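Botulinum neurotoxin type C1 (PDB 3R4S) is a bacterial neurotoxin, probably a zinc protease of nerve terminals, whose receptor-binding region binds sialic acid at two sites, consistent with cell entry through two gangliosides. Local coordinates at residues Phe78-Trp83 with Leu117-Lys122; Thr151-Met156 with Lys161-Gly166; Gln270-Thr275 with Phe392-Asp397. All coordinates share one frame; numbering follows the deposited sequence.

Interaction 1 (Phe78-Trp83 with Leu117-Lys122)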
ATOM      1  N   PHE A  78     -16.997   0.190  20.784  1.00 19.71           N
ATOM      2  CA  PHE A  78     -15.949   1.127  20.381  1.00 18.77           C
ATOM      3  C   PHE A  78     -15.371   0.735  19.026  1.00 21.49           C
ATOM      4  O   PHE A  78     -15.639  -0.364  18.519  1.00 17.73           O
ATOM      5  CB  PHE A  78     -14.829   1.201  21.426  1.00 18.96           C
ATOM      6  CG  PHE A  78     -14.097  -0.107  21.637  1.00 20.33           C
ATOM      7  CD1 PHE A  78     -13.103  -0.518  20.757  1.00 21.39           C
ATOM      8  CD2 PHE A  78     -14.390  -0.910  22.723  1.00 19.63           C
ATOM      9  CE1 PHE A  78     -12.424  -1.726  20.959  1.00 20.87           C
ATOM     10  CE2 PHE A  78     -13.713  -2.105  22.933  1.00 20.01           C
ATOM     11  CZ  PHE A  78     -12.738  -2.512  22.056  1.00 18.93           C
ATOM     12  N   SER A  79     -14.590   1.641  18.440  1.00 18.35           N
ATOM     13  CA  SER A  79     -13.870   1.360  17.205  1.00 16.42           C
ATOM     14  C   SER A  79     -12.474   1.922  17.333  1.00 17.94           C
ATOM     15  O   SER A  79     -12.261   2.964  17.962  1.00 17.33           O
ATOM     16  CB  SER A  79     -14.552   2.000  15.997  1.00 18.96           C
ATOM     17  OG  SER A  79     -15.926   1.680  15.951  1.00 19.69           O
ATOM     18  N   ILE A  80     -11.524   1.228  16.728  1.00 17.06           N
ATOM     19  CA  ILE A  80     -10.140   1.648  16.708  1.00 16.75           C
ATOM     20  C   ILE A  80      -9.702   1.667  15.254  1.00 19.28           C
ATOM     21  O   ILE A  80      -9.879   0.677  14.541  1.00 16.48           O
ATOM     22  CB  ILE A  80      -9.271   0.637  17.475  1.00 16.62           C
ATOM     23  CG1 ILE A  80      -9.719   0.553  18.939  1.00 14.36           C
ATOM     24  CG2 ILE A  80      -7.783   0.982  17.348  1.00 16.45           C
ATOM     25  CD1 ILE A  80      -8.964  -0.509  19.741  1.00 14.88           C
ATOM     26  N   SER A  81      -9.147   2.784  14.799  1.00 14.28           N
ATOM     27  CA  SER A  81      -8.705   2.879  13.409  1.00 15.72           C
ATOM     28  C   SER A  81      -7.318   3.484  13.302  1.00 18.94           C
ATOM     29  O   SER A  81      -6.932   4.317  14.117  1.00 15.41           O
ATOM     30  CB  SER A  81      -9.695   3.701  12.565  1.00 18.27           C
ATOM     31  OG  SER A  81      -9.796   5.047  13.019  1.00 17.35           O
ATOM     32  N   PHE A  82      -6.564   3.068  12.291  1.00 17.07           N
ATOM     33  CA  PHE A  82      -5.230   3.614  12.082  1.00 15.53           C
ATOM     34  C   PHE A  82      -4.620   3.110  10.785  1.00 19.19           C
ATOM     35  O   PHE A  82      -4.944   2.017  10.306  1.00 16.71           O
ATOM     36  CB  PHE A  82      -4.286   3.252  13.236  1.00 15.46           C
ATOM     37  CG  PHE A  82      -4.144   1.754  13.476  1.00 17.70           C
ATOM     38  CD1 PHE A  82      -3.135   1.016  12.850  1.00 16.99           C
ATOM     39  CD2 PHE A  82      -5.005   1.094  14.338  1.00 15.31           C
ATOM     40  CE1 PHE A  82      -2.999  -0.375  13.076  1.00 16.20           C
ATOM     41  CE2 PHE A  82      -4.879  -0.292  14.578  1.00 15.47           C
ATOM     42  CZ  PHE A  82      -3.875  -1.020  13.955  1.00 16.21           C
ATOM     43  N   TRP A  83      -3.729   3.920  10.234  1.00 14.02           N
ATOM     44  CA  TRP A  83      -2.923   3.521   9.103  1.00 18.16           C
ATOM     45  C   TRP A  83      -1.659   2.911   9.648  1.00 20.80           C
ATOM     46  O   TRP A  83      -1.098   3.404  10.645  1.00 19.24           O
ATOM     47  CB  TRP A  83      -2.577   4.736   8.250  1.00 17.99           C
ATOM     48  CG  TRP A  83      -3.705   5.159   7.376  1.00 18.83           C
ATOM     49  CD1 TRP A  83      -4.685   6.070   7.672  1.00 19.84           C
ATOM     50  CD2 TRP A  83      -3.975   4.689   6.050  1.00 17.11           C
ATOM     51  NE1 TRP A  83      -5.547   6.196   6.603  1.00 20.28           N
ATOM     52  CE2 TRP A  83      -5.141   5.350   5.600  1.00 19.25           C
ATOM     53  CE3 TRP A  83      -3.359   3.757   5.208  1.00 20.54           C
ATOM     54  CZ2 TRP A  83      -5.691   5.120   4.337  1.00 19.71           C
ATOM     55  CZ3 TRP A  83      -3.909   3.524   3.955  1.00 21.38           C
ATOM     56  CH2 TRP A  83      -5.064   4.204   3.531  1.00 20.86           C
ATOM     57  N   LEU A 117      -2.143 -10.118  11.248  1.00 21.59           N
ATOM     58  CA  LEU A 117      -2.246  -9.051  12.233  1.00 20.59           C
ATOM     59  C   LEU A 117      -3.434  -9.400  13.118  1.00 21.20           C
ATOM     60  O   LEU A 117      -4.533  -9.661  12.620  1.00 21.87           O
ATOM     61  CB  LEU A 117      -2.401  -7.668  11.592  1.00 20.24           C
ATOM     62  CG  LEU A 117      -2.585  -6.518  12.607  1.00 21.18           C
ATOM     63  CD1 LEU A 117      -1.865  -5.263  12.180  1.00 20.20           C
ATOM     64  CD2 LEU A 117      -4.059  -6.208  12.820  1.00 20.07           C
ATOM     65  N   VAL A 118      -3.203  -9.431  14.429  1.00 19.71           N
ATOM     66  CA  VAL A 118      -4.188  -9.961  15.363  1.00 18.67           C
ATOM     67  C   VAL A 118      -4.679  -8.904  16.354  1.00 18.52           C
ATOM     68  O   VAL A 118      -3.874  -8.223  16.988  1.00 22.88           O
ATOM     69  CB  VAL A 118      -3.587 -11.131  16.158  1.00 20.69           C
ATOM     70  CG1 VAL A 118      -4.635 -11.773  17.036  1.00 20.20           C
ATOM     71  CG2 VAL A 118      -2.986 -12.177  15.200  1.00 18.92           C
ATOM     72  N   PHE A 119      -5.995  -8.765  16.478  1.00 16.13           N
ATOM     73  CA  PHE A 119      -6.584  -7.954  17.542  1.00 18.08           C
ATOM     74  C   PHE A 119      -7.111  -8.869  18.624  1.00 19.47           C
ATOM     75  O   PHE A 119      -7.795  -9.845  18.332  1.00 21.65           O
ATOM     76  CB  PHE A 119      -7.729  -7.075  17.025  1.00 16.78           C
ATOM     77  CG  PHE A 119      -8.435  -6.321  18.118  1.00 18.95           C
ATOM     78  CD1 PHE A 119      -7.886  -5.151  18.638  1.00 19.54           C
ATOM     79  CD2 PHE A 119      -9.634  -6.788  18.636  1.00 18.66           C
ATOM     80  CE1 PHE A 119      -8.530  -4.446  19.665  1.00 20.02           C
ATOM     81  CE2 PHE A 119     -10.284  -6.101  19.659  1.00 20.05           C
ATOM     82  CZ  PHE A 119      -9.723  -4.928  20.181  1.00 19.68           C
ATOM     83  N   THR A 120      -6.798  -8.552  19.873  1.00 18.31           N
ATOM     84  CA  THR A 120      -7.184  -9.407  20.989  1.00 19.19           C
ATOM     85  C   THR A 120      -7.863  -8.641  22.119  1.00 20.20           C
ATOM     86  O   THR A 120      -7.359  -7.604  22.573  1.00 18.68           O
ATOM     87  CB  THR A 120      -5.963 -10.105  21.587  1.00 22.31           C
ATOM     88  OG1 THR A 120      -5.256 -10.796  20.551  1.00 21.04           O
ATOM     89  CG2 THR A 120      -6.391 -11.094  22.660  1.00 24.11           C
ATOM     90  N   LEU A 121      -9.018  -9.138  22.554  1.00 18.57           N
ATOM     91  CA  LEU A 121      -9.580  -8.727  23.837  1.00 20.58           C
ATOM     92  C   LEU A 121      -9.037  -9.693  24.884  1.00 24.85           C
ATOM     93  O   LEU A 121      -9.204 -10.908  24.755  1.00 23.82           O
ATOM     94  CB  LEU A 121     -11.105  -8.782  23.815  1.00 21.12           C
ATOM     95  CG  LEU A 121     -11.841  -7.674  23.053  1.00 25.96           C
ATOM     96  CD1 LEU A 121     -13.333  -7.838  23.225  1.00 23.26           C
ATOM     97  CD2 LEU A 121     -11.417  -6.287  23.516  1.00 23.09           C
ATOM     98  N   LYS A 122      -8.359  -9.170  25.899  1.00 21.11           N
ATOM     99  CA  LYS A 122      -7.836 -10.026  26.954  1.00 24.14           C
ATOM    100  C   LYS A 122      -8.679  -9.893  28.217  1.00 26.63           C
ATOM    101  O   LYS A 122      -8.624  -8.874  28.913  1.00 23.23           O
ATOM    102  CB  LYS A 122      -6.374  -9.705  27.254  1.00 22.82           C
ATOM    103  CG  LYS A 122      -5.734 -10.677  28.241  1.00 25.26           C
ATOM    104  CD  LYS A 122      -4.314 -10.264  28.576  1.00 28.10           C
ATOM    105  CE  LYS A 122      -3.633 -11.268  29.499  1.00 29.93           C
ATOM    106  NZ  LYS A 122      -2.888 -12.278  28.732  1.00 25.45           N
TER
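Phe119 reaches across from strand 116-124 to meet Ile80 and Phe78 on strand 77-87. Its CB already points at the other strand, and with CG anti to the backbone N (chi1 175°) the ring is carried toward strand 77-87. CB and CG only take the ring outward; contact starts near its far end. CE1 lies 4.0 Å from CD1 of Ile80, and the two side chains are roughly perpendicular. One atom further, CZ stands 4.3 Å from Phe78 CE1 and thus approaches the edge of the Phe78 ring, near its plane. Leu121 comes to that same edge: its CD2 is 4.3 Å from Phe78 CZ, although its CB does not head directly for the opposite strand. Val152 and Ile110 also touch Phe119, so both sheets contribute neighbours to its ring. No hydrogen bond joins the two segments. Their axes stay 11.6 Å apart, too far for backbone pairing, and their directions differ by 151°. All four touching residues are buried. This spacing, with purely apolar contact, marks the core between two facing antiparallel sheets, the beta sandwich of the concanavalin-like, N-terminal half of the receptor-binding region.

Interaction 2 (Thr151-Met156 with Lys161-Gly166)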
ATOM      1  N   THR A 151      -9.313  -1.118  10.741  1.00 15.92           N
ATOM      2  CA  THR A 151     -10.379  -0.673  11.623  1.00 16.18           C
ATOM      3  C   THR A 151     -10.924  -1.875  12.360  1.00 16.50           C
ATOM      4  O   THR A 151     -11.358  -2.852  11.746  1.00 16.31           O
ATOM      5  CB  THR A 151     -11.505   0.032  10.866  1.00 17.25           C
ATOM      6  OG1 THR A 151     -10.934   0.958   9.932  1.00 17.18           O
ATOM      7  CG2 THR A 151     -12.418   0.772  11.845  1.00 14.80           C
ATOM      8  N   VAL A 152     -10.856  -1.811  13.684  1.00 14.06           N
ATOM      9  CA  VAL A 152     -11.428  -2.834  14.538  1.00 16.19           C
ATOM     10  C   VAL A 152     -12.666  -2.246  15.208  1.00 21.10           C
ATOM     11  O   VAL A 152     -12.623  -1.113  15.711  1.00 18.98           O
ATOM     12  CB  VAL A 152     -10.420  -3.278  15.619  1.00 14.69           C
ATOM     13  CG1 VAL A 152     -11.110  -4.108  16.693  1.00 17.64           C
ATOM     14  CG2 VAL A 152      -9.248  -4.039  14.995  1.00 16.92           C
ATOM     15  N   THR A 153     -13.772  -2.989  15.209  1.00 15.52           N
ATOM     16  CA  THR A 153     -14.938  -2.546  15.970  1.00 18.14           C
ATOM     17  C   THR A 153     -15.345  -3.630  16.941  1.00 20.84           C
ATOM     18  O   THR A 153     -15.181  -4.812  16.664  1.00 19.01           O
ATOM     19  CB  THR A 153     -16.143  -2.129  15.082  1.00 20.01           C
ATOM     20  OG1 THR A 153     -16.701  -3.278  14.430  1.00 19.70           O
ATOM     21  CG2 THR A 153     -15.721  -1.095  14.041  1.00 15.99           C
ATOM     22  N   ASN A 154     -15.853  -3.217  18.094  1.00 18.82           N
ATOM     23  CA  ASN A 154     -16.315  -4.160  19.093  1.00 20.63           C
ATOM     24  C   ASN A 154     -17.642  -3.728  19.690  1.00 23.27           C
ATOM     25  O   ASN A 154     -17.882  -2.548  19.894  1.00 21.22           O
ATOM     26  CB  ASN A 154     -15.302  -4.294  20.212  1.00 18.83           C
ATOM     27  CG  ASN A 154     -15.636  -5.431  21.145  1.00 24.90           C
ATOM     28  OD1 ASN A 154     -16.009  -5.228  22.315  1.00 24.29           O
ATOM     29  ND2 ASN A 154     -15.516  -6.635  20.637  1.00 18.65           N
ATOM     30  N   ASN A 155     -18.491  -4.707  19.968  1.00 22.96           N
ATOM     31  CA  ASN A 155     -19.773  -4.486  20.614  1.00 24.78           C
ATOM     32  C   ASN A 155     -19.997  -5.648  21.578  1.00 25.02           C
ATOM     33  O   ASN A 155     -20.158  -6.785  21.142  1.00 23.37           O
ATOM     34  CB  ASN A 155     -20.884  -4.434  19.558  1.00 21.43           C
ATOM     35  CG  ASN A 155     -22.252  -4.142  20.158  1.00 25.62           C
ATOM     36  OD1 ASN A 155     -22.465  -4.328  21.343  1.00 27.14           O
ATOM     37  ND2 ASN A 155     -23.180  -3.698  19.334  1.00 29.72           N
ATOM     38  N   MET A 156     -19.973  -5.377  22.883  1.00 26.96           N
ATOM     39  CA  MET A 156     -20.142  -6.440  23.873  1.00 27.26           C
ATOM     40  C   MET A 156     -21.428  -7.240  23.647  1.00 31.29           C
ATOM     41  O   MET A 156     -21.463  -8.446  23.874  1.00 33.18           O
ATOM     42  CB  MET A 156     -20.094  -5.893  25.305  1.00 29.75           C
ATOM     43  CG  MET A 156     -18.712  -5.437  25.743  1.00 31.86           C
ATOM     44  SD  MET A 156     -17.418  -6.694  25.566  1.00 31.38           S
ATOM     45  CE  MET A 156     -15.996  -5.789  26.196  1.00 30.82           C
ATOM     46  N   LYS A 161     -15.113  -7.090  15.050  1.00 19.61           N
ATOM     47  CA  LYS A 161     -14.857  -7.123  13.617  1.00 19.38           C
ATOM     48  C   LYS A 161     -13.537  -6.442  13.308  1.00 21.30           C
ATOM     49  O   LYS A 161     -13.116  -5.515  14.009  1.00 18.98           O
ATOM     50  CB  LYS A 161     -15.981  -6.414  12.857  1.00 18.10           C
ATOM     51  CG  LYS A 161     -17.367  -7.010  13.080  1.00 22.17           C
ATOM     52  CD  LYS A 161     -18.427  -6.220  12.327  1.00 21.84           C
ATOM     53  CE  LYS A 161     -19.757  -6.306  13.050  1.00 35.09           C
ATOM     54  NZ  LYS A 161     -20.758  -5.322  12.533  1.00 46.29           N
ATOM     55  N   ILE A 162     -12.879  -6.896  12.253  1.00 16.96           N
ATOM     56  CA  ILE A 162     -11.731  -6.173  11.761  1.00 18.64           C
ATOM     57  C   ILE A 162     -11.905  -5.945  10.267  1.00 21.82           C
ATOM     58  O   ILE A 162     -12.314  -6.848   9.534  1.00 20.81           O
ATOM     59  CB  ILE A 162     -10.388  -6.860  12.113  1.00 18.67           C
ATOM     60  CG1 ILE A 162      -9.223  -6.044  11.543  1.00 17.70           C
ATOM     61  CG2 ILE A 162     -10.339  -8.293  11.564  1.00 22.39           C
ATOM     62  CD1 ILE A 162      -7.883  -6.420  12.160  1.00 22.35           C
ATOM     63  N   TYR A 163     -11.650  -4.709   9.847  1.00 16.48           N
ATOM     64  CA  TYR A 163     -11.681  -4.321   8.450  1.00 19.40           C
ATOM     65  C   TYR A 163     -10.287  -3.921   7.976  1.00 20.49           C
ATOM     66  O   TYR A 163      -9.476  -3.414   8.749  1.00 17.27           O
ATOM     67  CB  TYR A 163     -12.587  -3.108   8.251  1.00 19.58           C
ATOM     68  CG  TYR A 163     -14.028  -3.229   8.709  1.00 17.58           C
ATOM     69  CD1 TYR A 163     -15.075  -3.156   7.790  1.00 19.24           C
ATOM     70  CD2 TYR A 163     -14.348  -3.360  10.051  1.00 18.66           C
ATOM     71  CE1 TYR A 163     -16.410  -3.233   8.197  1.00 18.59           C
ATOM     72  CE2 TYR A 163     -15.684  -3.445  10.470  1.00 16.92           C
ATOM     73  CZ  TYR A 163     -16.703  -3.377   9.538  1.00 19.74           C
ATOM     74  OH  TYR A 163     -18.020  -3.451   9.946  1.00 21.17           O
ATOM     75  N   ILE A 164     -10.031  -4.118   6.691  1.00 19.05           N
ATOM     76  CA  ILE A 164      -8.774  -3.715   6.089  1.00 18.76           C
ATOM     77  C   ILE A 164      -9.144  -2.907   4.851  1.00 20.87           C
ATOM     78  O   ILE A 164      -9.931  -3.358   4.020  1.00 21.04           O
ATOM     79  CB  ILE A 164      -7.910  -4.944   5.728  1.00 21.56           C
ATOM     80  CG1 ILE A 164      -7.620  -5.766   6.983  1.00 20.67           C
ATOM     81  CG2 ILE A 164      -6.599  -4.530   5.039  1.00 19.54           C
ATOM     82  CD1 ILE A 164      -6.763  -5.032   8.019  1.00 19.46           C
ATOM     83  N   ASN A 165      -8.627  -1.685   4.775  1.00 18.30           N
ATOM     84  CA  ASN A 165      -8.955  -0.777   3.690  1.00 18.83           C
ATOM     85  C   ASN A 165     -10.456  -0.693   3.445  1.00 22.30           C
ATOM     86  O   ASN A 165     -10.919  -0.709   2.304  1.00 21.04           O
ATOM     87  CB  ASN A 165      -8.184  -1.171   2.427  1.00 20.51           C
ATOM     88  CG  ASN A 165      -6.679  -1.159   2.647  1.00 21.81           C
ATOM     89  OD1 ASN A 165      -6.155  -0.283   3.351  1.00 22.09           O
ATOM     90  ND2 ASN A 165      -5.971  -2.122   2.043  1.00 23.22           N
ATOM     91  N   GLY A 166     -11.212  -0.601   4.535  1.00 18.43           N
ATOM     92  CA  GLY A 166     -12.646  -0.399   4.453  1.00 21.33           C
ATOM     93  C   GLY A 166     -13.464  -1.648   4.174  1.00 21.90           C
ATOM     94  O   GLY A 166     -14.674  -1.565   4.006  1.00 23.57           O
TER
HETATM   95  O   HOH W   1     -10.456  -0.468   7.457  1.00 15.60           O
HETATM   96  O   HOH W   2     -18.534  -2.572  12.477  1.00 21.38           O
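Thr151 and Tyr163 form an antiparallel hydrogen-bonded pair, with Tyr163 N 2.7 Å from Thr151 O and Thr151 N 3.0 Å from Tyr163 O. Thr153 and Lys161 make the second such pair, with Lys161 N 2.8 Å from Thr153 O. The face that carries these four side chains is the tightly packed one. The Tyr163 ring turns its edge to Thr151 O, which lies in the ring plane 3.5 Å from Tyr163 CD2. Thr153 chi1 (69°) sets OG1 between its own backbone N and carbonyl carbon, where it meets Lys161 CB at 3.6 Å. Strands 148-155 and 159-164 thus make a beta hairpin, set in the larger antiparallel sheet of the N-terminal half, with strand 77-87 beside one arm and strand 167-173 beside the other. Contact is thinner on the face turned to the sandwich core, where the non-hydrogen-bonded pair Val152 and Ile162 brings Val152 CG2 3.9 Å from Ile162 CD1. Water marks the looser margins: one molecule bridges Thr151 OG1 and Gly166 N, another Thr153 OG1 and Tyr163 OH. Beyond CG, partly exposed Lys161 runs extended and leads away toward Glu219, with which NZ makes a long, weak ion pair.

Interaction 3 (Gln270-Thr275 with Phe392-Asp397)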
ATOM      1  N   GLN A 270      13.022  -3.854 -27.916  1.00 24.69           N
ATOM      2  CA  GLN A 270      11.703  -4.319 -27.520  1.00 26.01           C
ATOM      3  C   GLN A 270      11.751  -4.704 -26.045  1.00 28.88           C
ATOM      4  O   GLN A 270      12.551  -5.551 -25.645  1.00 28.63           O
ATOM      5  CB  GLN A 270      11.265  -5.522 -28.348  1.00 23.43           C
ATOM      6  CG  GLN A 270       9.917  -6.107 -27.909  1.00 26.44           C
ATOM      7  CD  GLN A 270       8.838  -5.034 -27.791  1.00 25.54           C
ATOM      8  OE1 GLN A 270       8.220  -4.859 -26.734  1.00 28.01           O
ATOM      9  NE2 GLN A 270       8.628  -4.295 -28.868  1.00 21.86           N
ATOM     10  N   ILE A 271      10.906  -4.077 -25.230  1.00 27.63           N
ATOM     11  CA  ILE A 271      10.801  -4.477 -23.825  1.00 24.54           C
ATOM     12  C   ILE A 271      10.180  -5.854 -23.733  1.00 23.81           C
ATOM     13  O   ILE A 271       9.225  -6.168 -24.451  1.00 20.85           O
ATOM     14  CB  ILE A 271       9.964  -3.491 -23.008  1.00 24.09           C
ATOM     15  CG1 ILE A 271      10.637  -2.121 -23.012  1.00 23.64           C
ATOM     16  CG2 ILE A 271       9.792  -4.006 -21.581  1.00 22.47           C
ATOM     17  CD1 ILE A 271       9.816  -1.038 -22.351  1.00 27.80           C
ATOM     18  N   VAL A 272      10.747  -6.684 -22.865  1.00 24.22           N
ATOM     19  CA  VAL A 272      10.233  -8.030 -22.644  1.00 25.81           C
ATOM     20  C   VAL A 272      10.221  -8.322 -21.152  1.00 24.44           C
ATOM     21  O   VAL A 272      10.967  -7.711 -20.389  1.00 27.53           O
ATOM     22  CB  VAL A 272      11.098  -9.099 -23.359  1.00 26.50           C
ATOM     23  CG1 VAL A 272      11.181  -8.799 -24.847  1.00 22.48           C
ATOM     24  CG2 VAL A 272      12.500  -9.155 -22.748  1.00 27.04           C
ATOM     25  N   PHE A 273       9.381  -9.260 -20.741  1.00 22.16           N
ATOM     26  CA  PHE A 273       9.299  -9.623 -19.338  1.00 26.56           C
ATOM     27  C   PHE A 273       9.922 -10.985 -19.085  1.00 25.07           C
ATOM     28  O   PHE A 273       9.539 -11.979 -19.701  1.00 26.45           O
ATOM     29  CB  PHE A 273       7.842  -9.591 -18.861  1.00 23.45           C
ATOM     30  CG  PHE A 273       7.254  -8.206 -18.810  1.00 25.13           C
ATOM     31  CD1 PHE A 273       7.405  -7.415 -17.683  1.00 24.89           C
ATOM     32  CD2 PHE A 273       6.557  -7.699 -19.889  1.00 22.72           C
ATOM     33  CE1 PHE A 273       6.865  -6.132 -17.637  1.00 25.48           C
ATOM     34  CE2 PHE A 273       6.013  -6.415 -19.853  1.00 24.54           C
ATOM     35  CZ  PHE A 273       6.168  -5.634 -18.726  1.00 25.34           C
ATOM     36  N   ASN A 274      10.886 -11.019 -18.171  1.00 26.55           N
ATOM     37  CA  ASN A 274      11.576 -12.254 -17.810  1.00 28.59           C
ATOM     38  C   ASN A 274      11.223 -12.701 -16.400  1.00 31.64           C
ATOM     39  O   ASN A 274      11.001 -11.873 -15.515  1.00 28.74           O
ATOM     40  CB  ASN A 274      13.096 -12.056 -17.893  1.00 32.43           C
ATOM     41  CG  ASN A 274      13.601 -11.899 -19.322  1.00 33.78           C
ATOM     42  OD1 ASN A 274      12.867 -12.109 -20.290  1.00 31.30           O
ATOM     43  ND2 ASN A 274      14.868 -11.528 -19.455  1.00 34.68           N
ATOM     44  N   THR A 275      11.204 -14.013 -16.183  1.00 29.50           N
ATOM     45  CA  THR A 275      10.923 -14.575 -14.871  1.00 27.07           C
ATOM     46  C   THR A 275      12.000 -14.208 -13.835  1.00 35.65           C
ATOM     47  O   THR A 275      13.195 -14.360 -14.089  1.00 34.14           O
ATOM     48  CB  THR A 275      10.760 -16.093 -14.969  1.00 36.15           C
ATOM     49  OG1 THR A 275       9.655 -16.381 -15.834  1.00 35.06           O
ATOM     50  CG2 THR A 275      10.497 -16.700 -13.604  1.00 37.67           C
ATOM     51  N   PHE A 392       8.027 -12.310 -32.092  1.00 24.82           N
ATOM     52  CA  PHE A 392       9.008 -11.351 -32.588  1.00 27.44           C
ATOM     53  C   PHE A 392      10.268 -12.077 -33.050  1.00 29.79           C
ATOM     54  O   PHE A 392      10.501 -13.239 -32.709  1.00 30.97           O
ATOM     55  CB  PHE A 392       9.457 -10.381 -31.484  1.00 26.27           C
ATOM     56  CG  PHE A 392       8.378  -9.473 -30.953  1.00 27.98           C
ATOM     57  CD1 PHE A 392       8.238  -8.178 -31.443  1.00 27.91           C
ATOM     58  CD2 PHE A 392       7.546  -9.891 -29.927  1.00 25.23           C
ATOM     59  CE1 PHE A 392       7.262  -7.328 -30.933  1.00 31.09           C
ATOM     60  CE2 PHE A 392       6.576  -9.044 -29.409  1.00 27.74           C
ATOM     61  CZ  PHE A 392       6.429  -7.769 -29.909  1.00 23.44           C
ATOM     62  N   ARG A 393      11.096 -11.360 -33.801  1.00 31.51           N
ATOM     63  CA  ARG A 393      12.472 -11.759 -34.040  1.00 31.64           C
ATOM     64  C   ARG A 393      13.337 -10.722 -33.345  1.00 30.80           C
ATOM     65  O   ARG A 393      13.451  -9.590 -33.807  1.00 30.68           O
ATOM     66  CB  ARG A 393      12.797 -11.770 -35.537  1.00 30.86           C
ATOM     67  CG  ARG A 393      12.007 -12.784 -36.351  1.00 30.41           C
ATOM     68  CD  ARG A 393      12.489 -12.820 -37.817  1.00 34.16           C
ATOM     69  NE  ARG A 393      11.781 -13.855 -38.568  1.00 31.88           N
ATOM     70  CZ  ARG A 393      10.669 -13.645 -39.262  1.00 36.54           C
ATOM     71  NH1 ARG A 393      10.132 -12.433 -39.317  1.00 35.92           N
ATOM     72  NH2 ARG A 393      10.094 -14.651 -39.902  1.00 36.05           N
ATOM     73  N   LEU A 394      13.941 -11.105 -32.232  1.00 27.75           N
ATOM     74  CA  LEU A 394      14.795 -10.194 -31.488  1.00 33.68           C
ATOM     75  C   LEU A 394      16.185 -10.793 -31.321  1.00 33.28           C
ATOM     76  O   LEU A 394      16.352 -12.008 -31.356  1.00 37.29           O
ATOM     77  CB  LEU A 394      14.192  -9.914 -30.105  1.00 32.73           C
ATOM     78  CG  LEU A 394      12.725  -9.476 -30.016  1.00 26.53           C
ATOM     79  CD1 LEU A 394      12.271  -9.417 -28.551  1.00 30.18           C
ATOM     80  CD2 LEU A 394      12.518  -8.137 -30.708  1.00 25.59           C
ATOM     81  N   GLY A 395      17.179  -9.935 -31.137  1.00 35.28           N
ATOM     82  CA  GLY A 395      18.521 -10.379 -30.795  1.00 42.73           C
ATOM     83  C   GLY A 395      19.126 -11.471 -31.665  1.00 45.54           C
ATOM     84  O   GLY A 395      19.668 -12.452 -31.156  1.00 51.14           O
ATOM     85  N   GLY A 396      19.040 -11.317 -32.978  1.00 41.10           N
ATOM     86  CA  GLY A 396      19.674 -12.283 -33.860  1.00 46.45           C
ATOM     87  C   GLY A 396      18.842 -13.495 -34.254  1.00 41.78           C
ATOM     88  O   GLY A 396      19.215 -14.216 -35.188  1.00 47.84           O
ATOM     89  N   ASP A 397      17.739 -13.732 -33.543  1.00 37.62           N
ATOM     90  CA  ASP A 397      16.752 -14.734 -33.945  1.00 35.08           C
ATOM     91  C   ASP A 397      16.562 -14.722 -35.458  1.00 32.28           C
ATOM     92  O   ASP A 397      16.323 -13.669 -36.059  1.00 30.21           O
ATOM     93  CB  ASP A 397      15.369 -14.407 -33.357  1.00 38.69           C
ATOM     94  CG  ASP A 397      15.251 -14.685 -31.860  1.00 44.33           C
ATOM     95  OD1 ASP A 397      14.386 -14.014 -31.236  1.00 36.63           O
ATOM     96  OD2 ASP A 397      15.973 -15.570 -31.334  1.00 44.07           O
TER
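Asp397 OD1 is gripped by two groups: Leu394 N, at 3.1 Å with an N-H...O angle of 157°, and the hydroxyl of Tyr403 on strand 401-409. The backbone donor comes to the anti side of the carboxylate, out of its plane. A second bond, from Asp397 N to Leu394 O at 3.1 Å, closes a type I' beta turn whose two central residues, Gly395 and Gly396, both have positive phi. The turn holds the backbone of Leu394, whose side chain points toward strand 270-275. There the two methyls divide the work. CD2 rests 3.7 Å from Gln270 CB, while CD1 lies 3.9 Å from Val272 CG1, the leucine and valine side chains running antiparallel alongside each other. Gln270 is covered by Phe392 as well. Its chain bends at chi2 (50°), which brings the amide to the CE1 rim of the phenyl ring in a stacked pose, the planes 28° apart. Gln270 CG is the atom over the ring face, 4.2 Å above the plane of Phe392 and off-centre. No hydrogen bond crosses between the segments. The turn nevertheless has a hydrogen bond nearby, Gly395 N to Ser268 OG, and Leu394 touches Asn267. Asn267 ends strand 262-267 and Ser268 follows in the bend before strand 270-275; both line the pocket of bound N-acetyl-beta-neuraminic acid, a sugar about 7 Å from the Gln270 side chain. Polar bonds within the turn and to Tyr403 and Ser268 therefore fix the 392-397 loop, while aliphatic and stacked contacts seat it against the hairpin of the trefoil-like C-terminal half; this is consistent with second-shell packing behind the sialic acid site.

Overall arrangement
Along the chain the three contacts come in series, each closing before the next opens. Interactions 1 and 2 lie in the N-terminal, concanavalin-like half with centres about 7 Å apart, and they share a sheet: strands 77-87 and 148-155 are neighbours in it, joined by a probable hydrogen bond from Ile80 N to Val152 O. Interaction 1 ties that sheet to the facing one, while interaction 2 extends it through a hairpin. Interaction 3 belongs to the C-terminal, trefoil-like half, across the chain's centre, its nearest atoms about 24 to 26 Å from the other two. The first two thus belong to the sandwich framework, and the third, near a bound sialic acid, is probably structurally independent of them.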